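Local coordinates for sulfite reductase [ferredoxin] (Mycobacterium tuberculosis, PDB 1ZJ8), which catalyses the six-electron reduction of sulfite to sulfide, using siroheme, a [4Fe-4S] cluster and electrons supplied by reduced ferredoxin, at residues A[462-467]-A[545-550]; A[453-458]-A[535-540]; A[358-363]-A[447-452]; A[339-344]-A[421-426]. One frame throughout, in Å; residues are numbered along the deposited sequence.

Contact 1. Residues A[462-467]-A[545-550]; sequences QLDVPI and KHRSEG
Arg547 meets the carboxylate of Asp464 with a single nitrogen, NH2, and the two flat groups are turned steeply against each other, their planes 59° apart, so this salt bridge lacks the coplanar, two-nitrogen form often seen between arginine and aspartate. Its principal bond runs from Arg547 NH2 to Asp464 OD1 at 3.1 Å, with an N-H...O angle of 148°. The oxygen is approached on its syn side and lies near the guanidinium plane. A second bond from the same nitrogen, to Asp464 OD2 at 3.5 Å, is weak. The two side chains arrive from opposite directions, and Arg547, straight from CG to NE, supplies most of the reach between loops whose CA atoms come no nearer than 8.1 Å, at Asp464 and Gly550. Leu463 is the centre of an inverse gamma turn closed by Asp464 N and Gln462 O at 2.7 Å, within the loop that leads from helix 457-460 into strand 469-472. The turn brings Gln462 O beside the guanidinium edge as well, 3.6 Å from Arg547 NH1. Val465 CG1 approaches Arg547 NH2 obliquely at 4.3 Å, adding an apolar neighbour. Arg547 NH2 also bonds to Glu551 O, in the same linker between helices 532-545 and 553-559, which ties the donor to its own loop as well as to the partner.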
# COMPACT_ATOMS: atom_id res chain seq x y z
N GLN A 462 -15.62 -16.52 21.29
CA GLN A 462 -16.60 -16.66 20.20
C GLN A 462 -16.09 -16.27 18.81
O GLN A 462 -16.70 -16.62 17.79
CB GLN A 462 -17.84 -15.80 20.48
CG GLN A 462 -18.86 -16.42 21.41
CD GLN A 462 -18.65 -16.02 22.84
OE1 GLN A 462 -19.34 -15.13 23.35
NE2 GLN A 462 -17.69 -16.65 23.51
N LEU A 463 -15.01 -15.52 18.76
CA LEU A 463 -14.65 -14.87 17.50
C LEU A 463 -13.84 -15.78 16.60
O LEU A 463 -12.65 -15.56 16.33
CB LEU A 463 -13.94 -13.53 17.75
CG LEU A 463 -14.92 -12.38 17.93
CD1 LEU A 463 -14.18 -11.07 18.18
CD2 LEU A 463 -15.84 -12.25 16.71
N ASP A 464 -14.55 -16.78 16.09
CA ASP A 464 -13.99 -17.74 15.13
C ASP A 464 -13.66 -17.11 13.78
O ASP A 464 -13.10 -17.77 12.91
CB ASP A 464 -14.97 -18.91 14.92
CG ASP A 464 -16.36 -18.44 14.44
OD1 ASP A 464 -16.43 -17.54 13.58
OD2 ASP A 464 -17.39 -18.97 14.93
N VAL A 465 -14.06 -15.86 13.58
CA VAL A 465 -13.92 -15.20 12.29
C VAL A 465 -13.34 -13.80 12.52
O VAL A 465 -13.74 -13.11 13.46
CB VAL A 465 -15.32 -15.21 11.55
CG1 VAL A 465 -16.19 -14.00 11.92
CG2 VAL A 465 -15.16 -15.34 10.02
N PRO A 466 -12.40 -13.38 11.67
CA PRO A 466 -11.65 -12.13 11.90
C PRO A 466 -12.38 -10.88 11.43
O PRO A 466 -12.97 -10.90 10.33
CB PRO A 466 -10.42 -12.30 11.00
CG PRO A 466 -10.94 -13.13 9.83
CD PRO A 466 -12.01 -14.02 10.40
N ILE A 467 -12.33 -9.80 12.22
CA ILE A 467 -12.92 -8.50 11.86
C ILE A 467 -11.85 -7.47 11.51
O ILE A 467 -11.25 -6.87 12.38
CB ILE A 467 -13.79 -7.92 13.01
CG1 ILE A 467 -14.99 -8.82 13.28
CG2 ILE A 467 -14.28 -6.49 12.67
CD1 ILE A 467 -14.72 -9.88 14.30
N LYS A 545 -24.44 -10.98 19.22
CA LYS A 545 -25.79 -11.21 19.72
C LYS A 545 -26.67 -11.65 18.56
O LYS A 545 -26.97 -12.85 18.42
CB LYS A 545 -26.33 -9.94 20.40
CG LYS A 545 -27.72 -10.08 21.00
CD LYS A 545 -27.72 -11.06 22.18
CE LYS A 545 -29.10 -11.18 22.79
NZ LYS A 545 -29.71 -9.84 22.98
N HIS A 546 -27.03 -10.70 17.69
CA HIS A 546 -27.96 -10.91 16.58
C HIS A 546 -27.34 -11.79 15.47
O HIS A 546 -27.68 -11.67 14.30
CB HIS A 546 -28.37 -9.55 16.01
CG HIS A 546 -29.07 -8.66 17.00
ND1 HIS A 546 -28.41 -7.70 17.74
CD2 HIS A 546 -30.38 -8.58 17.36
CE1 HIS A 546 -29.28 -7.07 18.52
NE2 HIS A 546 -30.48 -7.58 18.31
N ARG A 547 -26.47 -12.72 15.85
CA ARG A 547 -25.61 -13.39 14.89
C ARG A 547 -26.14 -14.74 14.43
O ARG A 547 -26.67 -15.52 15.24
CB ARG A 547 -24.25 -13.63 15.51
CG ARG A 547 -23.13 -13.75 14.51
CD ARG A 547 -21.90 -14.28 15.19
NE ARG A 547 -21.03 -14.98 14.26
CZ ARG A 547 -20.00 -15.75 14.63
NH1 ARG A 547 -19.70 -15.93 15.92
NH2 ARG A 547 -19.27 -16.34 13.69
N SER A 548 -25.96 -15.02 13.14
CA SER A 548 -26.14 -16.37 12.61
C SER A 548 -24.94 -17.19 12.96
O SER A 548 -23.87 -16.65 13.21
CB SER A 548 -26.28 -16.37 11.08
OG SER A 548 -25.63 -17.50 10.50
N GLU A 549 -25.11 -18.50 12.93
CA GLU A 549 -24.07 -19.43 13.33
C GLU A 549 -23.14 -19.71 12.15
O GLU A 549 -23.57 -20.16 11.09
CB GLU A 549 -24.70 -20.71 13.89
CG GLU A 549 -25.69 -20.48 15.08
CD GLU A 549 -27.11 -19.99 14.68
OE1 GLU A 549 -27.48 -20.00 13.47
OE2 GLU A 549 -27.87 -19.58 15.60
N GLY A 550 -21.85 -19.40 12.34
CA GLY A 550 -20.84 -19.51 11.28
C GLY A 550 -20.80 -18.31 10.34
O GLY A 550 -20.10 -18.35 9.32

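Contact 2. Residues A[453-458]-A[535-540]; sequences ERRLED and YIDRVV
Asp537 is met by two neighbours at the end of helix 442-455, Arg455 and Leu456, and both touch its carboxylate with carbon. Arg455 CD lies 3.3 Å from Asp537 OD1, and Leu456 CD2 lies 3.4 Å from the same oxygen. The charged ends of Arg455 and Asp537 are near without forming a salt bridge, with Arg455 NH1 4.0 Å from Asp537 OD1. The guanidinium instead lays one face over Asp537 CB, its plane 36° from that of the carboxylate, and the two side chains cross at about a right angle. Bends at chi2 (-127°) and chi3 (-107°) carry the arginine along the flank of helix 532-545 in this way.

Both charged ends have stronger partners in the next shell: Arg455 NH2 forms salt bridges with Asp534 and Glu451, while Arg541 bridges to both Asp537 OD1, through NE, and Asp458. Each of these two arginines thus pairs with two acidic side chains, and the network probably stabilises the ionised forms. On the inner side Leu456, just past the end of helix 442-455, packs with Val540 of helix 532-545 against Trp421, and deeper still Ile536 and Val539 rest on strand 486-494. The contact is thus a helix-helix seam on one face of a mixed sheet: helix 442-455 is the crossover helix of a beta-alpha-beta unit joining parallel strands 425-427 and 469-472, with helix 532-545 packed alongside.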
# COMPACT_ATOMS: atom_id res chain seq x y z
N GLU A 453 -8.03 -5.33 22.69
CA GLU A 453 -7.55 -6.62 23.16
C GLU A 453 -8.09 -6.97 24.55
O GLU A 453 -8.63 -8.05 24.74
CB GLU A 453 -6.02 -6.62 23.17
CG GLU A 453 -5.41 -7.07 21.85
CD GLU A 453 -3.89 -6.88 21.80
OE1 GLU A 453 -3.37 -6.34 22.82
OE2 GLU A 453 -3.25 -7.26 20.77
N ARG A 454 -7.96 -6.06 25.50
CA ARG A 454 -8.42 -6.32 26.88
C ARG A 454 -9.92 -6.06 27.06
O ARG A 454 -10.60 -6.77 27.79
CB ARG A 454 -7.61 -5.47 27.89
CG ARG A 454 -7.81 -3.94 27.80
CD ARG A 454 -6.85 -3.13 28.68
NE ARG A 454 -6.93 -1.72 28.31
CZ ARG A 454 -6.04 -1.04 27.58
NH1 ARG A 454 -4.91 -1.60 27.15
NH2 ARG A 454 -6.28 0.23 27.29
N ARG A 455 -10.43 -5.05 26.37
CA ARG A 455 -11.84 -4.69 26.47
C ARG A 455 -12.83 -5.76 25.94
O ARG A 455 -13.97 -5.82 26.37
CB ARG A 455 -12.10 -3.37 25.75
CG ARG A 455 -12.90 -2.41 26.55
CD ARG A 455 -14.09 -1.91 25.80
NE ARG A 455 -13.90 -0.53 25.40
CZ ARG A 455 -14.85 0.38 25.40
NH1 ARG A 455 -16.08 0.07 25.79
NH2 ARG A 455 -14.57 1.61 25.03
N LEU A 456 -12.37 -6.58 24.99
CA LEU A 456 -13.19 -7.58 24.35
C LEU A 456 -12.62 -8.97 24.56
O LEU A 456 -12.97 -9.90 23.82
CB LEU A 456 -13.24 -7.33 22.84
CG LEU A 456 -14.00 -6.10 22.34
CD1 LEU A 456 -13.64 -5.80 20.91
CD2 LEU A 456 -15.50 -6.30 22.48
N GLU A 457 -11.77 -9.14 25.55
CA GLU A 457 -11.26 -10.47 25.88
C GLU A 457 -12.43 -11.37 26.35
O GLU A 457 -12.55 -12.52 25.95
CB GLU A 457 -10.16 -10.34 26.94
CG GLU A 457 -9.65 -11.64 27.51
CD GLU A 457 -10.47 -12.16 28.69
OE1 GLU A 457 -11.28 -11.41 29.28
OE2 GLU A 457 -10.28 -13.35 29.03
N ASP A 458 -13.25 -10.80 27.23
CA ASP A 458 -14.66 -11.15 27.44
C ASP A 458 -15.26 -12.12 26.42
O ASP A 458 -15.74 -13.19 26.76
CB ASP A 458 -15.39 -9.80 27.37
CG ASP A 458 -16.88 -9.91 27.41
OD1 ASP A 458 -17.46 -10.89 26.89
OD2 ASP A 458 -17.49 -8.96 27.95
N TYR A 535 -17.30 2.45 20.08
CA TYR A 535 -18.09 2.07 18.92
C TYR A 535 -17.83 0.64 18.45
O TYR A 535 -18.76 -0.13 18.23
CB TYR A 535 -17.83 3.04 17.76
CG TYR A 535 -18.43 2.55 16.48
CD1 TYR A 535 -19.72 2.88 16.13
CD2 TYR A 535 -17.72 1.70 15.65
CE1 TYR A 535 -20.28 2.41 14.98
CE2 TYR A 535 -18.27 1.22 14.50
CZ TYR A 535 -19.55 1.58 14.16
OH TYR A 535 -20.10 1.09 12.99
N ILE A 536 -16.55 0.31 18.26
CA ILE A 536 -16.15 -1.04 17.85
C ILE A 536 -16.71 -2.09 18.82
O ILE A 536 -17.26 -3.10 18.40
CB ILE A 536 -14.61 -1.23 17.83
CG1 ILE A 536 -13.93 -0.31 16.82
CG2 ILE A 536 -14.25 -2.67 17.48
CD1 ILE A 536 -14.38 -0.52 15.46
N ASP A 537 -16.53 -1.83 20.12
CA ASP A 537 -17.04 -2.70 21.16
C ASP A 537 -18.55 -2.89 21.01
O ASP A 537 -19.04 -4.02 20.96
CB ASP A 537 -16.71 -2.11 22.53
CG ASP A 537 -17.30 -2.92 23.70
OD1 ASP A 537 -16.54 -3.66 24.36
OD2 ASP A 537 -18.51 -2.81 23.96
N ARG A 538 -19.28 -1.77 20.94
CA ARG A 538 -20.73 -1.79 20.79
C ARG A 538 -21.10 -2.69 19.61
O ARG A 538 -21.80 -3.68 19.79
CB ARG A 538 -21.25 -0.36 20.58
CG ARG A 538 -22.75 -0.20 20.50
CD ARG A 538 -23.16 1.26 20.78
NE ARG A 538 -22.53 2.25 19.89
CZ ARG A 538 -21.63 3.19 20.24
NH1 ARG A 538 -21.16 3.31 21.48
NH2 ARG A 538 -21.17 4.02 19.30
N VAL A 539 -20.58 -2.36 18.43
CA VAL A 539 -21.01 -3.01 17.19
C VAL A 539 -20.63 -4.49 17.13
O VAL A 539 -21.40 -5.32 16.64
CB VAL A 539 -20.45 -2.28 15.93
CG1 VAL A 539 -19.01 -2.69 15.60
CG2 VAL A 539 -21.34 -2.53 14.73
N VAL A 540 -19.46 -4.81 17.65
CA VAL A 540 -18.97 -6.18 17.62
C VAL A 540 -19.76 -7.03 18.61
O VAL A 540 -20.00 -8.20 18.38
CB VAL A 540 -17.44 -6.24 17.91
CG1 VAL A 540 -16.97 -7.67 18.14
CG2 VAL A 540 -16.64 -5.60 16.76

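Contact 3. Residues A[358-363]-A[447-452]; sequences APIAGR and HLVPEL
Ile360 and Val449 make the main apolar contact, the two side chains lying alongside each other and pointing opposite ways. The branch methyl CG2 of Ile360 rests 4.1 Å from Val449 CG2, while the longer arm sets Ile360 CD1 against Val449 CB at 4.2 Å. That arm is extended, chi2 -179°, which lets CD1 reach on to the next residue of the helix, where it stands 4.4 Å from Pro450 CD. Arg422 of helix 420-424 flanks the pair, its CB against Val449 CG1 and its guanidinium NH2 near Ile360 CD1.

In the backbone, the isoleucine opens a type I' beta turn that spans Ile360 to Arg363, with positive phi at Ala361 and Gly362 and a closing bond from Arg363 N to Ile360 O of 3.2 Å. The loop containing this turn links strands 353-357 and 363-365, which belong to two different antiparallel sheets, and the contact sets this loop of a ferredoxin-like half domain against helix 442-455 of the C-terminal 4Fe-4S domain. Pro450 has no N-H to give to the preceding turn, and the helix kinks there; regular bonding resumes with Glu451 N to His447 O at 3.2 Å.

Among polar contacts, no hydrogen bond joins the two segments directly, but Ile360 O accepts one from Gln446 NE2, from the same helix. The Ile360 side chain is about 11 Å from the siroheme.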
# COMPACT_ATOMS: atom_id res chain seq x y z
N ALA A 358 3.37 -9.51 13.39
CA ALA A 358 2.39 -8.44 13.27
C ALA A 358 2.75 -7.32 14.21
O ALA A 358 2.50 -7.43 15.41
CB ALA A 358 0.96 -8.93 13.58
N PRO A 359 3.30 -6.23 13.68
CA PRO A 359 3.41 -5.05 14.49
C PRO A 359 2.02 -4.43 14.59
O PRO A 359 1.02 -5.09 14.26
CB PRO A 359 4.40 -4.18 13.71
CG PRO A 359 4.49 -4.77 12.32
CD PRO A 359 3.79 -6.06 12.30
N ILE A 360 1.94 -3.19 15.06
CA ILE A 360 0.69 -2.47 15.12
C ILE A 360 0.68 -1.44 13.99
O ILE A 360 1.35 -0.41 14.06
CB ILE A 360 0.53 -1.77 16.49
CG1 ILE A 360 0.33 -2.80 17.61
CG2 ILE A 360 -0.64 -0.78 16.45
CD1 ILE A 360 0.14 -2.20 18.99
N ALA A 361 -0.07 -1.74 12.94
CA ALA A 361 -0.24 -0.85 11.80
C ALA A 361 1.09 -0.42 11.25
O ALA A 361 1.30 0.75 11.06
CB ALA A 361 -1.02 0.37 12.22
N GLY A 362 2.01 -1.36 11.05
CA GLY A 362 3.28 -1.09 10.37
C GLY A 362 4.36 -0.39 11.19
O GLY A 362 5.49 -0.23 10.71
N ARG A 363 4.05 0.02 12.42
CA ARG A 363 4.98 0.85 13.19
C ARG A 363 6.09 0.05 13.81
O ARG A 363 5.84 -0.76 14.69
CB ARG A 363 4.24 1.60 14.32
CG ARG A 363 5.20 2.28 15.33
CD ARG A 363 4.84 3.72 15.64
NE ARG A 363 5.15 4.58 14.51
CZ ARG A 363 4.76 5.85 14.41
NH1 ARG A 363 4.07 6.43 15.39
NH2 ARG A 363 5.05 6.55 13.31
N HIS A 447 -2.54 2.63 20.75
CA HIS A 447 -3.31 2.56 21.99
C HIS A 447 -4.58 1.75 21.81
O HIS A 447 -5.10 1.17 22.78
CB HIS A 447 -3.75 3.97 22.44
CG HIS A 447 -2.61 4.90 22.77
ND1 HIS A 447 -1.94 5.63 21.81
CD2 HIS A 447 -2.05 5.23 23.96
CE1 HIS A 447 -1.01 6.36 22.39
NE2 HIS A 447 -1.05 6.13 23.69
N LEU A 448 -5.10 1.72 20.59
CA LEU A 448 -6.44 1.21 20.34
C LEU A 448 -6.44 -0.31 20.32
O LEU A 448 -7.34 -0.92 20.87
CB LEU A 448 -6.99 1.79 19.05
CG LEU A 448 -8.42 1.41 18.65
CD1 LEU A 448 -9.41 1.77 19.75
CD2 LEU A 448 -8.77 2.08 17.32
N VAL A 449 -5.41 -0.90 19.70
CA VAL A 449 -5.25 -2.35 19.64
C VAL A 449 -5.27 -2.99 21.05
O VAL A 449 -6.08 -3.88 21.31
CB VAL A 449 -3.99 -2.74 18.82
CG1 VAL A 449 -3.58 -4.17 19.13
CG2 VAL A 449 -4.24 -2.55 17.33
N PRO A 450 -4.39 -2.54 21.97
CA PRO A 450 -4.44 -2.96 23.39
C PRO A 450 -5.79 -2.77 24.07
O PRO A 450 -6.28 -3.70 24.73
CB PRO A 450 -3.43 -2.05 24.08
CG PRO A 450 -2.56 -1.51 23.02
CD PRO A 450 -3.26 -1.63 21.70
N GLU A 451 -6.38 -1.59 23.92
CA GLU A 451 -7.73 -1.34 24.46
C GLU A 451 -8.69 -2.44 24.02
O GLU A 451 -9.25 -3.13 24.87
CB GLU A 451 -8.30 0.02 24.04
CG GLU A 451 -9.57 0.37 24.81
CD GLU A 451 -10.22 1.68 24.36
OE1 GLU A 451 -9.51 2.58 23.86
OE2 GLU A 451 -11.45 1.78 24.52
N LEU A 452 -8.83 -2.61 22.70
CA LEU A 452 -9.68 -3.65 22.11
C LEU A 452 -9.33 -5.03 22.63
O LEU A 452 -10.21 -5.82 22.97
CB LEU A 452 -9.54 -3.61 20.59
CG LEU A 452 -10.09 -2.35 19.91
CD1 LEU A 452 -9.85 -2.33 18.40
CD2 LEU A 452 -11.58 -2.19 20.20

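Contact 4. Residues A[339-344]-A[421-426]; sequences PIDHVG and WRRNLM
Arg423 reaches Asp341 by a chain that leaves helix 420-424 at CB with CG anti to the backbone N (chi1 173°) and stays extended to NE. The methylenes already run beside the carboxylate: Arg423 CG is 3.7 Å from Asp341 OD2, and at the next carbon Val343 CG1 comes within 4.1 Å of Arg423 CD. NE then donates over 2.9 Å, almost straight at 165°, to the syn lone pair of Asp341 OD2, which lies close to the guanidinium plane. Val343 CG1 lies over one face of the guanidinium, nearer its border than its centre and 3.9 Å from Arg423 NE. At the tip NH2 bonds to Asp341 OD1, also at 2.9 Å but more bent, at 141°, with OD1 tilted out of the guanidinium plane. Together NE and NH2 form a side-on, two-nitrogen salt bridge between nearly coplanar groups, which would restrict the rotation of both.

The carboxylate is held from its own loop too. Val343 N donates to Asp341 OD1 at 3.1 Å from above the carboxylate plane, an Asx turn, so OD1 has two donors. A water hydrogen-bonds to both Asp341 OD2 and Asn424 OD1, linking the loop to the residue after Arg423. The turn lies just before Gly344, which starts strand 344-347, an outermost strand paired with 353-357 through Gly356; on the other side of the contact, helix 420-424 leads into strand 425-427, itself outermost in the mixed sheet and bonded to strand 469-472.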
# COMPACT_ATOMS: atom_id res chain seq x y z
N PRO A 339 -8.68 -13.68 3.26
CA PRO A 339 -7.42 -13.17 2.73
C PRO A 339 -6.19 -13.92 3.26
O PRO A 339 -6.27 -14.61 4.27
CB PRO A 339 -7.40 -11.70 3.22
CG PRO A 339 -8.73 -11.43 3.72
CD PRO A 339 -9.26 -12.74 4.21
N ILE A 340 -5.07 -13.77 2.56
CA ILE A 340 -3.80 -14.35 2.99
C ILE A 340 -2.85 -13.25 3.47
O ILE A 340 -2.27 -12.51 2.66
CB ILE A 340 -3.14 -15.14 1.84
CG1 ILE A 340 -4.13 -16.18 1.27
CG2 ILE A 340 -1.82 -15.80 2.31
CD1 ILE A 340 -4.86 -15.72 0.04
N ASP A 341 -2.67 -13.15 4.78
CA ASP A 341 -1.70 -12.18 5.31
C ASP A 341 -0.36 -12.80 5.69
O ASP A 341 0.56 -12.06 6.01
CB ASP A 341 -2.26 -11.34 6.46
CG ASP A 341 -2.61 -12.16 7.70
OD1 ASP A 341 -2.26 -13.33 7.75
OD2 ASP A 341 -3.23 -11.61 8.64
N HIS A 342 -0.26 -14.13 5.65
CA HIS A 342 0.95 -14.86 6.01
C HIS A 342 1.45 -14.66 7.42
O HIS A 342 2.59 -14.89 7.70
CB HIS A 342 2.08 -14.51 5.03
CG HIS A 342 1.76 -14.84 3.62
ND1 HIS A 342 1.58 -16.14 3.18
CD2 HIS A 342 1.57 -14.05 2.54
CE1 HIS A 342 1.29 -16.13 1.90
NE2 HIS A 342 1.27 -14.87 1.48
N VAL A 343 0.58 -14.29 8.34
CA VAL A 343 0.98 -14.17 9.73
C VAL A 343 1.04 -15.54 10.43
O VAL A 343 0.18 -16.39 10.23
CB VAL A 343 0.06 -13.17 10.45
CG1 VAL A 343 -0.00 -13.43 11.94
CG2 VAL A 343 0.52 -11.72 10.17
N GLY A 344 2.07 -15.76 11.26
CA GLY A 344 2.24 -17.04 11.96
C GLY A 344 3.28 -17.89 11.26
O GLY A 344 4.02 -17.38 10.40
N TRP A 421 -7.31 -8.46 16.73
CA TRP A 421 -7.28 -7.01 16.64
C TRP A 421 -5.97 -6.49 16.17
O TRP A 421 -5.91 -5.70 15.24
CB TRP A 421 -7.60 -6.38 18.01
CG TRP A 421 -8.89 -6.87 18.47
CD1 TRP A 421 -9.14 -7.71 19.52
CD2 TRP A 421 -10.14 -6.65 17.82
NE1 TRP A 421 -10.48 -7.99 19.59
CE2 TRP A 421 -11.12 -7.36 18.55
CE3 TRP A 421 -10.53 -5.93 16.68
CZ2 TRP A 421 -12.45 -7.36 18.19
CZ3 TRP A 421 -11.85 -5.91 16.33
CH2 TRP A 421 -12.80 -6.63 17.08
N ARG A 422 -4.90 -6.94 16.81
CA ARG A 422 -3.56 -6.52 16.39
C ARG A 422 -3.22 -7.03 14.99
O ARG A 422 -2.52 -6.39 14.22
CB ARG A 422 -2.53 -7.06 17.36
CG ARG A 422 -1.13 -6.55 17.16
CD ARG A 422 -0.19 -7.48 17.89
NE ARG A 422 0.84 -6.76 18.62
CZ ARG A 422 0.63 -6.07 19.74
NH1 ARG A 422 -0.58 -6.00 20.31
NH2 ARG A 422 1.66 -5.45 20.30
N ARG A 423 -3.70 -8.23 14.71
CA ARG A 423 -3.45 -8.88 13.47
C ARG A 423 -4.10 -8.17 12.32
O ARG A 423 -3.49 -7.96 11.29
CB ARG A 423 -4.01 -10.29 13.52
CG ARG A 423 -3.92 -10.96 12.20
CD ARG A 423 -3.92 -12.40 12.37
NE ARG A 423 -3.81 -13.07 11.09
CZ ARG A 423 -3.76 -14.39 10.98
NH1 ARG A 423 -3.84 -15.16 12.06
NH2 ARG A 423 -3.65 -14.93 9.78
N ASN A 424 -5.36 -7.83 12.50
CA ASN A 424 -6.20 -7.41 11.39
C ASN A 424 -6.43 -5.91 11.22
O ASN A 424 -7.21 -5.50 10.39
CB ASN A 424 -7.55 -8.14 11.48
CG ASN A 424 -7.40 -9.61 11.31
OD1 ASN A 424 -6.78 -10.06 10.37
ND2 ASN A 424 -7.94 -10.38 12.24
N LEU A 425 -5.72 -5.09 11.98
CA LEU A 425 -5.95 -3.66 11.91
C LEU A 425 -4.90 -3.01 11.01
O LEU A 425 -3.72 -3.32 11.07
CB LEU A 425 -5.93 -3.03 13.32
CG LEU A 425 -6.08 -1.49 13.38
CD1 LEU A 425 -6.80 -1.04 14.62
CD2 LEU A 425 -4.74 -0.72 13.27
N MET A 426 -5.32 -2.08 10.18
CA MET A 426 -4.37 -1.21 9.48
C MET A 426 -4.74 0.24 9.72
O MET A 426 -5.89 0.57 10.02
CB MET A 426 -4.35 -1.49 7.96
CG MET A 426 -3.77 -2.83 7.56
SD MET A 426 -3.53 -3.03 5.75
CE MET A 426 -4.96 -2.24 5.05
O HOH W 1 -5.18 -9.50 8.48

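How the contacts relate
From the N terminus, contact 4 opens first at 339-344 and contact 3 at 358-363; contact 4 closes at 421-426 before contact 3 closes at 447-452, so these two cross. Contacts 2 and 1 then open in turn, at 453-458 and 462-467, and close in the same order at 535-540 and 545-550, crossing likewise. None nests within another. The first pair ties the loops at 339-344 and 358-363, on either side of strands 344-347 and 353-357, to the C-terminal 4Fe-4S domain, while the second lies wholly inside that domain. Segment 421-426 is a common neighbour: Trp421 packs on Leu463 of contact 1, and Arg422 bridges to Glu453 of contact 2.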